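Long-range contact in computational Design of Enzyme (Synthetic construct, PDB 3TP4), which is an engineered TIM-barrel protein, related to family 26 glycosyl hydrolases, probably designed to carry an activated serine in a catalytic triad: residues I168-W173 against S211-A216. Numbering follows the deposited sequence.
Sequences IVFRPW and SNFLYA
F170 and F213 meet on the helix-covered face of two neighbouring parallel strands in the TIM barrel. The two short segments, both running the same way, cross at -39°, in keeping with the twist of a barrel wall. F170 CB sits over one face of the F213 ring, 3.8 Å from the centroid. With CG anti to the backbone N (chi1 177°), the F170 ring runs on past it, offset from F213. The two rings are slid apart with planes at 24°, centroids 4.8 Å apart, so they barely overlap. Y215 CE2 reaches the edge of the F170 ring, 3.9 Å from F170 CD2. I168 lies beside F213, its CB against CE1 of that ring. Helices 141-157 and 190-207 pack on this cluster, through I151 against F170 and F213 and L204 against F170. V169 points to the opposite face, with L214, and its CG1 touches A216 CB at 3.8 Å. The backbones pair through I168 N to N212 O, L214 N to I168 O, F170 N to L214 O and A216 N to F170 O. R171 is extended; its NH2 forms a salt bridge with D246. Beyond the last backbone bond, a water bridges the two segments, donating to P172 O and to A216 O at 2.8 Å each.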
loop_
_atom_site.group_PDB
_atom_site.type_symbol
_atom_site.label_atom_id
_atom_site.label_comp_id
_atom_site.label_asym_id
_atom_site.label_seq_id
_atom_site.Cartn_x
_atom_site.Cartn_y
_atom_site.Cartn_z
ATOM N N ILE A 168 -0.028 -10.240 5.432
ATOM C CA ILE A 168 0.720 -9.502 4.427
ATOM C C ILE A 168 0.264 -8.045 4.430
ATOM O O ILE A 168 -0.937 -7.761 4.422
ATOM C CB ILE A 168 0.494 -10.099 3.014
ATOM C CG1 ILE A 168 1.170 -11.465 2.896
ATOM C CG2 ILE A 168 1.052 -9.180 1.936
ATOM C CD1 ILE A 168 0.802 -12.200 1.625
ATOM N N VAL A 169 1.216 -7.125 4.477
ATOM C CA VAL A 169 0.895 -5.711 4.337
ATOM C C VAL A 169 0.877 -5.413 2.849
ATOM O O VAL A 169 1.932 -5.366 2.200
ATOM C CB VAL A 169 1.940 -4.829 5.041
ATOM C CG1 VAL A 169 1.572 -3.355 4.903
ATOM C CG2 VAL A 169 2.053 -5.231 6.504
ATOM N N PHE A 170 -0.325 -5.277 2.302
ATOM C CA PHE A 170 -0.513 -5.125 0.863
ATOM C C PHE A 170 -0.692 -3.659 0.522
ATOM O O PHE A 170 -1.554 -2.997 1.091
ATOM C CB PHE A 170 -1.757 -5.899 0.401
ATOM C CG PHE A 170 -2.061 -5.729 -1.048
ATOM C CD1 PHE A 170 -1.116 -6.067 -2.011
ATOM C CD2 PHE A 170 -3.291 -5.235 -1.459
ATOM C CE1 PHE A 170 -1.392 -5.916 -3.355
ATOM C CE2 PHE A 170 -3.575 -5.083 -2.805
ATOM C CZ PHE A 170 -2.629 -5.421 -3.752
ATOM N N ARG A 171 0.125 -3.161 -0.400
ATOM C CA ARG A 171 0.107 -1.759 -0.780
ATOM C C ARG A 171 -0.287 -1.617 -2.242
ATOM O O ARG A 171 0.569 -1.676 -3.133
ATOM C CB ARG A 171 1.482 -1.127 -0.568
ATOM C CG ARG A 171 1.522 0.341 -0.953
ATOM C CD ARG A 171 2.909 0.941 -0.751
ATOM N NE ARG A 171 2.884 2.381 -0.993
ATOM C CZ ARG A 171 3.947 3.173 -0.923
ATOM N NH1 ARG A 171 5.142 2.671 -0.602
ATOM N NH2 ARG A 171 3.808 4.467 -1.174
ATOM N N PRO A 172 -1.585 -1.413 -2.499
ATOM C CA PRO A 172 -2.062 -1.398 -3.891
ATOM C C PRO A 172 -1.922 -0.047 -4.608
ATOM O O PRO A 172 -2.481 0.957 -4.167
ATOM C CB PRO A 172 -3.540 -1.785 -3.754
ATOM C CG PRO A 172 -3.930 -1.314 -2.397
ATOM C CD PRO A 172 -2.690 -1.393 -1.520
ATOM N N TRP A 173 -1.174 -0.050 -5.712
ATOM C CA TRP A 173 -1.087 1.074 -6.654
ATOM C C TRP A 173 -0.293 2.271 -6.143
ATOM O O TRP A 173 -0.868 3.291 -5.735
ATOM C CB TRP A 173 -2.485 1.498 -7.129
ATOM C CG TRP A 173 -3.363 0.320 -7.438
ATOM C CD1 TRP A 173 -4.609 0.072 -6.934
ATOM C CD2 TRP A 173 -3.050 -0.785 -8.297
ATOM N NE1 TRP A 173 -5.088 -1.119 -7.428
ATOM C CE2 TRP A 173 -4.157 -1.660 -8.275
ATOM C CE3 TRP A 173 -1.950 -1.111 -9.097
ATOM C CZ2 TRP A 173 -4.194 -2.843 -9.018
ATOM C CZ3 TRP A 173 -1.977 -2.298 -9.821
ATOM C CH2 TRP A 173 -3.096 -3.144 -9.783
ATOM N N SER A 211 -8.417 -12.651 3.641
ATOM C CA SER A 211 -8.523 -12.390 5.067
ATOM C C SER A 211 -7.171 -12.179 5.747
ATOM O O SER A 211 -7.113 -12.007 6.964
ATOM C CB SER A 211 -9.283 -13.529 5.765
ATOM O OG SER A 211 -8.552 -14.740 5.679
ATOM N N ASN A 212 -6.090 -12.194 4.975
ATOM C CA ASN A 212 -4.752 -12.035 5.559
ATOM C C ASN A 212 -4.003 -10.799 5.046
ATOM O O ASN A 212 -2.772 -10.771 5.043
ATOM C CB ASN A 212 -3.899 -13.318 5.393
ATOM C CG ASN A 212 -3.722 -13.724 3.935
ATOM O OD1 ASN A 212 -4.654 -13.629 3.140
ATOM N ND2 ASN A 212 -2.520 -14.173 3.578
ATOM N N PHE A 213 -4.757 -9.781 4.624
ATOM C CA PHE A 213 -4.175 -8.505 4.215
ATOM C C PHE A 213 -4.404 -7.375 5.233
ATOM O O PHE A 213 -5.496 -7.222 5.808
ATOM C CB PHE A 213 -4.738 -8.031 2.869
ATOM C CG PHE A 213 -4.091 -8.652 1.663
ATOM C CD1 PHE A 213 -3.120 -9.618 1.794
ATOM C CD2 PHE A 213 -4.460 -8.248 0.388
ATOM C CE1 PHE A 213 -2.531 -10.178 0.679
ATOM C CE2 PHE A 213 -3.881 -8.805 -0.726
ATOM C CZ PHE A 213 -2.910 -9.775 -0.582
ATOM N N LEU A 214 -3.354 -6.584 5.430
ATOM C CA LEU A 214 -3.460 -5.241 5.981
ATOM C C LEU A 214 -3.210 -4.316 4.792
ATOM O O LEU A 214 -2.425 -4.644 3.908
ATOM C CB LEU A 214 -2.406 -5.011 7.067
ATOM C CG LEU A 214 -2.536 -5.912 8.299
ATOM C CD1 LEU A 214 -1.424 -5.647 9.326
ATOM C CD2 LEU A 214 -3.930 -5.747 8.949
ATOM N N TYR A 215 -3.891 -3.179 4.751
ATOM C CA TYR A 215 -3.863 -2.337 3.561
ATOM C C TYR A 215 -3.042 -1.079 3.771
ATOM O O TYR A 215 -3.332 -0.281 4.653
ATOM C CB TYR A 215 -5.290 -2.012 3.098
ATOM C CG TYR A 215 -5.984 -3.233 2.541
ATOM C CD1 TYR A 215 -6.759 -4.056 3.362
ATOM C CD2 TYR A 215 -5.831 -3.587 1.211
ATOM C CE1 TYR A 215 -7.383 -5.181 2.862
ATOM C CE2 TYR A 215 -6.447 -4.716 0.699
ATOM C CZ TYR A 215 -7.221 -5.503 1.528
ATOM O OH TYR A 215 -7.824 -6.620 1.012
ATOM N N ALA A 216 -2.003 -0.920 2.960
ATOM C CA ALA A 216 -1.120 0.233 3.077
ATOM C C ALA A 216 -1.346 1.221 1.937
ATOM O O ALA A 216 -1.678 0.835 0.814
ATOM C CB ALA A 216 0.350 -0.216 3.120
HETATM O O HOH W 1 -1.365 1.908 -1.737
#